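Local atomic coordinates of 2-oxo-1,2-dihydroquinoline 8-monooxygenase, oxygenase component (Pseudomonas putida, PDB entry 1Z02), a protein that probably hydroxylates 2-oxo-1,2-dihydroquinoline at position 8, as the oxygenase component of a Rieske-type monooxygenase with a [2Fe-2S] cluster and a mononuclear iron. Residues A[24-27]-A[28-31]; A[378-381]-A[382-386]. One frame throughout, in Å; residues are numbered along the deposited sequence.

Contact 1. Residues A[24-27]-A[28-31]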
loop_
_atom_site.group_PDB
_atom_site.type_symbol
_atom_site.label_atom_id
_atom_site.label_comp_id
_atom_site.label_asym_id
_atom_site.label_seq_id
_atom_site.Cartn_x
_atom_site.Cartn_y
_atom_site.Cartn_z
ATOM N N ALA A 24 -35.274 5.289 3.518
ATOM C CA ALA A 24 -35.153 4.443 2.335
ATOM C C ALA A 24 -35.675 5.080 1.061
ATOM O O ALA A 24 -35.060 4.959 0.003
ATOM C CB ALA A 24 -35.852 3.119 2.571
ATOM N N LYS A 25 -36.816 5.749 1.155
ATOM C CA LYS A 25 -37.405 6.390 -0.015
ATOM C C LYS A 25 -36.462 7.465 -0.553
ATOM O O LYS A 25 -36.232 7.563 -1.761
ATOM C CB LYS A 25 -38.752 7.020 0.347
ATOM C CG LYS A 25 -39.685 7.204 -0.852
ATOM C CD LYS A 25 -39.210 8.278 -1.830
ATOM C CE LYS A 25 -39.871 9.621 -1.551
ATOM N NZ LYS A 25 -39.435 10.245 -0.277
ATOM N N THR A 26 -35.920 8.268 0.356
ATOM C CA THR A 26 -35.003 9.336 -0.004
ATOM C C THR A 26 -33.699 8.831 -0.606
ATOM O O THR A 26 -33.223 9.379 -1.599
ATOM C CB THR A 26 -34.691 10.200 1.221
ATOM O OG1 THR A 26 -35.901 10.826 1.669
ATOM C CG2 THR A 26 -33.647 11.270 0.888
ATOM N N GLN A 27 -33.121 7.789 -0.012
ATOM C CA GLN A 27 -31.863 7.245 -0.518
ATOM C C GLN A 27 -32.010 6.667 -1.920
ATOM O O GLN A 27 -31.072 6.717 -2.726
ATOM C CB GLN A 27 -31.321 6.164 0.421
ATOM C CG GLN A 27 -31.136 6.640 1.851
ATOM C CD GLN A 27 -30.249 5.730 2.677
ATOM O OE1 GLN A 27 -30.266 5.792 3.909
ATOM N NE2 GLN A 27 -29.455 4.894 2.009
ATOM N N SER A 28 -33.190 6.132 -2.215
ATOM C CA SER A 28 -33.435 5.539 -3.526
ATOM C C SER A 28 -33.440 6.614 -4.599
ATOM O O SER A 28 -33.305 6.314 -5.785
ATOM C CB SER A 28 -34.774 4.790 -3.547
ATOM O OG SER A 28 -35.872 5.691 -3.514
ATOM N N GLN A 29 -33.591 7.868 -4.177
ATOM C CA GLN A 29 -33.621 8.982 -5.115
ATOM C C GLN A 29 -32.239 9.498 -5.502
ATOM O O GLN A 29 -32.120 10.436 -6.296
ATOM C CB GLN A 29 -34.483 10.116 -4.553
ATOM C CG GLN A 29 -35.986 9.793 -4.580
ATOM C CD GLN A 29 -36.840 10.844 -3.895
ATOM O OE1 GLN A 29 -36.859 10.942 -2.670
ATOM N NE2 GLN A 29 -37.548 11.641 -4.687
ATOM N N TYR A 30 -31.194 8.906 -4.929
ATOM C CA TYR A 30 -29.838 9.298 -5.292
ATOM C C TYR A 30 -28.886 8.115 -5.396
ATOM O O TYR A 30 -27.731 8.186 -4.974
ATOM C CB TYR A 30 -29.281 10.386 -4.358
ATOM C CG TYR A 30 -29.339 10.146 -2.864
ATOM C CD1 TYR A 30 -28.480 9.246 -2.238
ATOM C CD2 TYR A 30 -30.201 10.893 -2.063
ATOM C CE1 TYR A 30 -28.472 9.104 -0.851
ATOM C CE2 TYR A 30 -30.203 10.760 -0.679
ATOM C CZ TYR A 30 -29.336 9.869 -0.077
ATOM O OH TYR A 30 -29.330 9.783 1.296
ATOM N N GLN A 31 -29.387 7.030 -5.984
ATOM C CA GLN A 31 -28.598 5.824 -6.197
ATOM C C GLN A 31 -27.481 6.100 -7.208
ATOM O O GLN A 31 -26.358 5.641 -7.026
ATOM C CB GLN A 31 -29.481 4.676 -6.706
ATOM C CG GLN A 31 -28.748 3.329 -6.832
ATOM C CD GLN A 31 -28.130 2.864 -5.521
ATOM O OE1 GLN A 31 -28.816 2.764 -4.505
ATOM N NE2 GLN A 31 -26.831 2.573 -5.538
HETATM O O HOH W 1 -29.977 3.925 -2.505
#

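Contact 2. Residues A[378-381]-A[382-386]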
loop_
_atom_site.group_PDB
_atom_site.type_symbol
_atom_site.label_atom_id
_atom_site.label_comp_id
_atom_site.label_asym_id
_atom_site.label_seq_id
_atom_site.Cartn_x
_atom_site.Cartn_y
_atom_site.Cartn_z
ATOM N N ASP A 378 -15.851 2.112 1.799
ATOM C CA ASP A 378 -16.326 0.752 1.561
ATOM C C ASP A 378 -17.840 0.660 1.389
ATOM O O ASP A 378 -18.397 -0.434 1.331
ATOM C CB ASP A 378 -15.858 -0.205 2.663
ATOM C CG ASP A 378 -16.489 0.079 4.008
ATOM O OD1 ASP A 378 -16.040 -0.546 4.996
ATOM O OD2 ASP A 378 -17.425 0.901 4.081
ATOM N N GLY A 379 -18.498 1.811 1.292
ATOM C CA GLY A 379 -19.935 1.815 1.085
ATOM C C GLY A 379 -20.795 2.019 2.319
ATOM O O GLY A 379 -21.950 2.430 2.221
ATOM N N THR A 380 -20.235 1.741 3.487
ATOM C CA THR A 380 -20.984 1.883 4.726
ATOM C C THR A 380 -21.720 3.220 4.875
ATOM O O THR A 380 -22.953 3.252 4.965
ATOM C CB THR A 380 -20.052 1.684 5.935
ATOM O OG1 THR A 380 -19.425 0.397 5.842
ATOM C CG2 THR A 380 -20.843 1.762 7.241
ATOM N N GLY A 381 -20.960 4.313 4.886
ATOM C CA GLY A 381 -21.529 5.642 5.057
ATOM C C GLY A 381 -22.700 6.040 4.179
ATOM O O GLY A 381 -23.624 6.719 4.641
ATOM N N TRP A 382 -22.672 5.637 2.914
ATOM C CA TRP A 382 -23.749 5.979 1.992
ATOM C C TRP A 382 -25.103 5.381 2.393
ATOM O O TRP A 382 -26.164 5.831 1.936
ATOM C CB TRP A 382 -23.355 5.554 0.571
ATOM C CG TRP A 382 -22.127 6.270 0.095
ATOM C CD1 TRP A 382 -20.892 5.727 -0.136
ATOM C CD2 TRP A 382 -22.004 7.673 -0.177
ATOM N NE1 TRP A 382 -20.012 6.704 -0.541
ATOM C CE2 TRP A 382 -20.670 7.906 -0.580
ATOM C CE3 TRP A 382 -22.897 8.754 -0.132
ATOM C CZ2 TRP A 382 -20.202 9.179 -0.922
ATOM C CZ3 TRP A 382 -22.429 10.022 -0.472
ATOM C CH2 TRP A 382 -21.093 10.220 -0.868
ATOM N N ASP A 383 -25.067 4.383 3.267
ATOM C CA ASP A 383 -26.290 3.745 3.732
ATOM C C ASP A 383 -26.561 4.037 5.198
ATOM O O ASP A 383 -27.702 4.294 5.575
ATOM C CB ASP A 383 -26.223 2.223 3.589
ATOM C CG ASP A 383 -26.239 1.757 2.158
ATOM O OD1 ASP A 383 -26.103 0.538 1.963
ATOM O OD2 ASP A 383 -26.382 2.579 1.234
ATOM N N ASP A 384 -25.509 3.986 6.017
ATOM C CA ASP A 384 -25.636 4.181 7.466
ATOM C C ASP A 384 -25.510 5.595 8.031
ATOM O O ASP A 384 -25.734 5.808 9.228
ATOM C CB ASP A 384 -24.647 3.268 8.195
ATOM C CG ASP A 384 -24.966 1.795 8.005
ATOM O OD1 ASP A 384 -24.193 0.942 8.497
ATOM O OD2 ASP A 384 -25.992 1.490 7.360
ATOM N N GLU A 385 -25.136 6.561 7.202
ATOM C CA GLU A 385 -25.038 7.932 7.686
ATOM C C GLU A 385 -26.429 8.303 8.221
ATOM O O GLU A 385 -27.448 7.820 7.711
ATOM C CB GLU A 385 -24.653 8.861 6.533
ATOM C CG GLU A 385 -25.732 8.985 5.463
ATOM C CD GLU A 385 -25.280 9.781 4.252
ATOM O OE1 GLU A 385 -24.282 10.540 4.357
ATOM O OE2 GLU A 385 -25.936 9.650 3.190
ATOM N N GLN A 386 -26.490 9.133 9.259
ATOM C CA GLN A 386 -27.790 9.545 9.790
ATOM C C GLN A 386 -27.939 11.048 9.617
ATOM O O GLN A 386 -27.586 11.825 10.497
ATOM C CB GLN A 386 -27.926 9.133 11.260
ATOM C CG GLN A 386 -27.875 7.617 11.420
ATOM C CD GLN A 386 -28.325 7.128 12.779
ATOM O OE1 GLN A 386 -29.443 7.392 13.212
ATOM N NE2 GLN A 386 -27.459 6.392 13.450
HETATM O O HOH W 2 -23.356 0.763 -0.167
#

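Contact 1. Residues A[24-27]-A[28-31]
The ring of Tyr30 lies against the backbone of Gln27. Gln27 CA sits over one ring face, offset toward the rim, in a CH-pi contact 3.9 Å from the ring centroid. Gln27 O is over a face too. Thr26 adds its methyl, with CG2 3.8 Å from Tyr30 CE2. Tyr30 CG stands between its own backbone N and carbonyl carbon (chi1 52°), which folds the ring back over the preceding turn. Ser28 also folds back. Its OG donates to Lys25 O over 2.6 Å, a serine hydroxyl turned back onto the carbonyl three residues earlier. Helix 24-27 runs on into the link to helix 31-34. Ser28 N bonds to Ala24 O at 3.1 Å, in the helical i to i+4 pattern. The next two bonds span three residues: Gln29 N to Thr26 O, 3.0 Å, and Tyr30 N to Gln27 O, 3.1 Å. Tyr30 is then the N-cap residue of helix 31-34. A water donates to Gln31 OE1 at 2.6 Å and weakly to Gln27 O. Lys25 CE packs 3.5 Å from Gln29 OE1, which is hydrogen-bonded to Lys399. Farther out, Arg398 makes a cation-pi contact with Tyr30, and Ile395 packs on Thr26.

Contact 2. Residues A[378-381]-A[382-386]
Thr380 O receives two backbone N-H groups from the segment that follows. Asp384 N reaches Thr380 O over 2.9 Å, and Asp383 N is also 2.9 Å from Thr380 O. One residue on, Glu385 N donates to Gly381 O at 3.0 Å. Gly379 O gets a weak bond from Trp382 N and a water at 3.2 Å. Together these bonds make the short helix 380-384, and Glu385 is the first residue to leave helical backbone angles. Gly379 has a positive phi (98°), where a side chain would press on the preceding carbonyl.

Asp378 forms an Asx turn ahead of the helical residues. Asp378 OD2 accepts from Thr380 N at 3.0 Å and from Thr380 OG1 at 2.7 Å, both from the same face of the carboxylate. CG2 of Thr380 lies 3.7 Å from Asp384 OD1, the two side chains crossing at an angle. Glu385 lays its side chain over Gly381 O, with CG 3.2 Å from it; chi1 (67°) sets CG between backbone N and carbonyl carbon, and the chain is extended from there. Glu385 OE1 bonds to Tyr376 OH, and OE2 makes a salt bridge to Arg398.

Asp383 OD2 makes a salt bridge to Lys34, and Asp378 OD1 bonds to Gly414 N of a second subunit. The indole of Trp382 meets Tyr376 edge-to-face and packs on helix 209-216, while Phe375 of helix 363-376 covers Thr380 and Asp384.

In the fold
Contacts 1 and 2 lie far apart in sequence, but their centres are 13 Å apart and they touch. The Gln27 side chain packs on the backbone carbonyls of Trp382 and Asp383. The Tyr30 hydroxyl comes near the Glu385 carboxylate, with OH 3.9 Å from OE2. Arg398 of helix 392-404 is shared by the two contacts. Lys34 of helix 31-34, just after contact 1, is the salt-bridge partner of Asp383 and also bonds to Trp382 O. Both contacts lie away from the annotated metal sites. Contact 2 follows helix 363-376, which carries the iron ligand Asp365, and Glu385 makes a weak, long ion pair with the cluster-pocket residue Arg87 of the second subunit.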